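EvdMO1 (Micromonospora carbonacea, PDB 5T39) probably transfers a methyl group from S-adenosylmethionine to a sugar in everninomicin biosynthesis, through the methyltransferase domain of a bifunctional methyltransferase-oxidase. Local coordinates at residues A[152-157]-A[175-180]. Residues are numbered along the deposited sequence; the frame is centred on the assembly and turned at random.
Sequences LLYHVR and LSTHYW. With SAH (S-adenosyl-L-homocysteine), chain B.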
loop_
_atom_site.group_PDB
_atom_site.type_symbol
_atom_site.label_atom_id
_atom_site.label_comp_id
_atom_site.label_asym_id
_atom_site.label_seq_id
_atom_site.Cartn_x
_atom_site.Cartn_y
_atom_site.Cartn_z
ATOM N N LEU A 152 -5.135 0.365 -0.779
ATOM C CA LEU A 152 -5.381 -1.065 -0.644
ATOM C C LEU A 152 -6.695 -1.399 0.053
ATOM O O LEU A 152 -7.331 -2.406 -0.277
ATOM C CB LEU A 152 -4.232 -1.729 0.114
ATOM C CG LEU A 152 -4.336 -3.247 0.320
ATOM C CD1 LEU A 152 -4.443 -3.980 -1.004
ATOM C CD2 LEU A 152 -3.145 -3.740 1.121
ATOM N N LEU A 153 -7.110 -0.593 1.032
ATOM C CA LEU A 153 -8.207 -1.006 1.901
ATOM C C LEU A 153 -9.499 -1.215 1.129
ATOM O O LEU A 153 -10.342 -2.016 1.555
ATOM C CB LEU A 153 -8.403 0.036 3.009
ATOM C CG LEU A 153 -9.301 -0.400 4.160
ATOM C CD1 LEU A 153 -8.681 -1.490 4.981
ATOM C CD2 LEU A 153 -9.660 0.775 5.054
ATOM N N TYR A 154 -9.684 -0.491 0.023
ATOM C CA TYR A 154 -10.872 -0.583 -0.815
ATOM C C TYR A 154 -10.743 -1.654 -1.894
ATOM O O TYR A 154 -11.586 -1.716 -2.800
ATOM C CB TYR A 154 -11.228 0.788 -1.401
ATOM C CG TYR A 154 -10.097 1.471 -2.112
ATOM C CD1 TYR A 154 -9.175 2.237 -1.409
ATOM C CD2 TYR A 154 -9.942 1.356 -3.484
ATOM C CE1 TYR A 154 -8.134 2.863 -2.054
ATOM C CE2 TYR A 154 -8.908 1.985 -4.139
ATOM C CZ TYR A 154 -8.001 2.738 -3.415
ATOM O OH TYR A 154 -6.956 3.362 -4.064
ATOM N N HIS A 155 -9.741 -2.523 -1.785
ATOM C CA HIS A 155 -9.565 -3.676 -2.662
ATOM C C HIS A 155 -9.769 -5.008 -1.946
ATOM O O HIS A 155 -9.455 -6.058 -2.523
ATOM C CB HIS A 155 -8.180 -3.664 -3.313
ATOM C CG HIS A 155 -7.962 -2.532 -4.263
ATOM N ND1 HIS A 155 -8.691 -2.387 -5.422
ATOM C CD2 HIS A 155 -7.075 -1.508 -4.253
ATOM C CE1 HIS A 155 -8.267 -1.322 -6.079
ATOM N NE2 HIS A 155 -7.291 -0.765 -5.388
ATOM N N VAL A 156 -10.299 -5.003 -0.719
ATOM C CA VAL A 156 -10.506 -6.232 0.037
ATOM C C VAL A 156 -11.974 -6.372 0.432
ATOM O O VAL A 156 -12.743 -5.408 0.451
ATOM C CB VAL A 156 -9.574 -6.348 1.269
ATOM C CG1 VAL A 156 -8.104 -6.239 0.842
ATOM C CG2 VAL A 156 -9.911 -5.312 2.327
ATOM N N ARG A 157 -12.349 -7.611 0.743
ATOM C CA ARG A 157 -13.718 -7.935 1.138
ATOM C C ARG A 157 -14.050 -7.500 2.558
ATOM O O ARG A 157 -15.202 -7.142 2.828
ATOM C CB ARG A 157 -13.954 -9.442 1.045
ATOM C CG ARG A 157 -13.979 -9.985 -0.362
ATOM C CD ARG A 157 -14.260 -11.483 -0.362
ATOM N NE ARG A 157 -13.099 -12.230 0.120
ATOM C CZ ARG A 157 -12.922 -12.682 1.361
ATOM N NH1 ARG A 157 -13.834 -12.491 2.307
ATOM N NH2 ARG A 157 -11.809 -13.337 1.662
ATOM N N LEU A 175 -2.587 5.092 6.868
ATOM C CA LEU A 175 -3.675 4.551 6.064
ATOM C C LEU A 175 -4.150 5.614 5.086
ATOM O O LEU A 175 -4.606 6.678 5.501
ATOM C CB LEU A 175 -4.829 4.137 6.980
ATOM C CG LEU A 175 -6.084 3.634 6.265
ATOM C CD1 LEU A 175 -5.795 2.308 5.572
ATOM C CD2 LEU A 175 -7.230 3.505 7.251
ATOM N N SER A 176 -4.087 5.310 3.794
ATOM C CA SER A 176 -4.648 6.170 2.760
ATOM C C SER A 176 -5.689 5.340 2.030
ATOM O O SER A 176 -5.366 4.264 1.514
ATOM C CB SER A 176 -3.546 6.635 1.815
ATOM O OG SER A 176 -4.064 7.444 0.778
ATOM N N THR A 177 -6.943 5.801 2.041
ATOM C CA THR A 177 -8.024 5.004 1.491
ATOM C C THR A 177 -9.170 5.891 1.038
ATOM O O THR A 177 -9.341 7.016 1.510
ATOM C CB THR A 177 -8.532 3.987 2.531
ATOM O OG1 THR A 177 -9.447 3.077 1.913
ATOM C CG2 THR A 177 -9.177 4.655 3.733
ATOM N N HIS A 178 -9.984 5.337 0.149
ATOM C CA HIS A 178 -11.322 5.857 -0.051
ATOM C C HIS A 178 -12.283 5.290 0.989
ATOM O O HIS A 178 -12.056 4.233 1.584
ATOM C CB HIS A 178 -11.860 5.456 -1.416
ATOM C CG HIS A 178 -11.072 5.996 -2.562
ATOM N ND1 HIS A 178 -10.886 7.345 -2.769
ATOM C CD2 HIS A 178 -10.449 5.367 -3.585
ATOM C CE1 HIS A 178 -10.163 7.523 -3.861
ATOM N NE2 HIS A 178 -9.888 6.339 -4.378
ATOM N N TYR A 179 -13.387 6.006 1.174
ATOM C CA TYR A 179 -14.537 5.508 1.910
ATOM C C TYR A 179 -15.768 6.063 1.204
ATOM O O TYR A 179 -15.666 6.939 0.343
ATOM C CB TYR A 179 -14.471 5.831 3.420
ATOM C CG TYR A 179 -14.631 7.289 3.758
ATOM C CD1 TYR A 179 -13.531 8.129 3.918
ATOM C CD2 TYR A 179 -15.897 7.834 3.918
ATOM C CE1 TYR A 179 -13.700 9.473 4.223
ATOM C CE2 TYR A 179 -16.071 9.162 4.220
ATOM C CZ TYR A 179 -14.978 9.984 4.364
ATOM O OH TYR A 179 -15.190 11.317 4.645
ATOM N N TRP A 180 -16.934 5.535 1.549
ATOM C CA TRP A 180 -18.177 5.898 0.883
ATOM C C TRP A 180 -18.893 6.961 1.703
ATOM O O TRP A 180 -19.028 6.821 2.921
ATOM C CB TRP A 180 -19.056 4.663 0.721
ATOM C CG TRP A 180 -20.277 4.912 -0.087
ATOM C CD1 TRP A 180 -21.561 4.886 0.359
ATOM C CD2 TRP A 180 -20.344 5.238 -1.488
ATOM N NE1 TRP A 180 -22.424 5.165 -0.667
ATOM C CE2 TRP A 180 -21.707 5.390 -1.811
ATOM C CE3 TRP A 180 -19.390 5.414 -2.495
ATOM C CZ2 TRP A 180 -22.143 5.701 -3.102
ATOM C CZ3 TRP A 180 -19.827 5.723 -3.782
ATOM C CH2 TRP A 180 -21.192 5.867 -4.068
HETATM N N SAH B . 0.195 1.030 -2.398
HETATM C CA SAH B . 0.364 1.558 -3.750
HETATM C CB SAH B . -0.403 0.750 -4.784
HETATM C CG SAH B . -1.912 0.740 -4.565
HETATM S SD SAH B . -2.784 -0.142 -5.884
HETATM C C SAH B . -0.103 2.999 -3.798
HETATM O O SAH B . 0.069 3.679 -4.816
HETATM O OXT SAH B . -0.669 3.473 -2.815
HETATM C "C5'" SAH B . -3.162 -1.670 -4.987
HETATM C "C4'" SAH B . -1.995 -2.649 -4.887
HETATM O "O4'" SAH B . -2.360 -3.650 -3.935
HETATM C "C3'" SAH B . -1.689 -3.354 -6.198
HETATM O "O3'" SAH B . -0.305 -3.568 -6.380
HETATM C "C2'" SAH B . -2.450 -4.659 -6.030
HETATM O "O2'" SAH B . -2.027 -5.745 -6.837
HETATM C "C1'" SAH B . -2.271 -4.920 -4.543
HETATM N N9 SAH B . -3.283 -5.789 -3.945
HETATM C C8 SAH B . -4.637 -5.758 -4.157
HETATM N N7 SAH B . -5.245 -6.689 -3.397
HETATM C C5 SAH B . -4.265 -7.327 -2.703
HETATM C C6 SAH B . -4.287 -8.377 -1.788
HETATM N N6 SAH B . -5.399 -9.010 -1.422
HETATM N N1 SAH B . -3.105 -8.784 -1.247
HETATM C C2 SAH B . -1.936 -8.182 -1.616
HETATM N N3 SAH B . -1.857 -7.166 -2.525
HETATM C C4 SAH B . -3.038 -6.762 -3.033
HETATM O O HOH W 1 -5.366 1.537 1.947
HETATM O O HOH W 2 -8.006 4.667 -6.419
#
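Tyr-154 meets Thr-177 and His-178 where, in this Rossmann-like methyltransferase fold, the loop after strand 146-150 leans on the next parallel strand, 172-180. Such loops at the C-terminal strand ends commonly line the cofactor site; here Leu-152 CD1 and His-155 CD2 approach S-adenosyl-L-homocysteine, while Leu-153 and Tyr-154 between them turn to the strand. From CB, CG is set between the backbone N and the carbonyl carbon (chi1 53°), which carries the Tyr-154 ring to the strand, its CD1 edge at the Thr-177 hydroxyl and one face at His-178. CD1 meets Thr-177 OG1, in the ring plane, at 3.4 Å, and the same hydroxyl donates a hydrogen bond to His-178 O, 2.9 Å away. Farther out the ring face takes the imidazole edge: His-178 CD2 sits over the ring centre, nearest Tyr-154 CZ at 3.6 Å, in an edge-to-face pair with planes at 54°. Tyr-154 CD2 stands over one face of the His-155 ring, displaced toward its rim. An alanine in place of Tyr-154 would probably strip one aromatic partner from His-178, though Trp-215 remains, and open a gap between loop and strand. His-178 is also tied to the adjacent antiparallel strand 244-252, where its ND1 bonds to Cys-245 O. Deeper in, Leu-153 CB packs on Thr-177 OG1 and its CD2 on Leu-175 CD1, while a water accepts from Leu-153 N and donates to Ser-176 O, joining the two backbones. At the tyrosine tip a second water, in the imidazole plane, links Tyr-154 OH at 2.9 Å to His-178 NE2 at 3.2 Å.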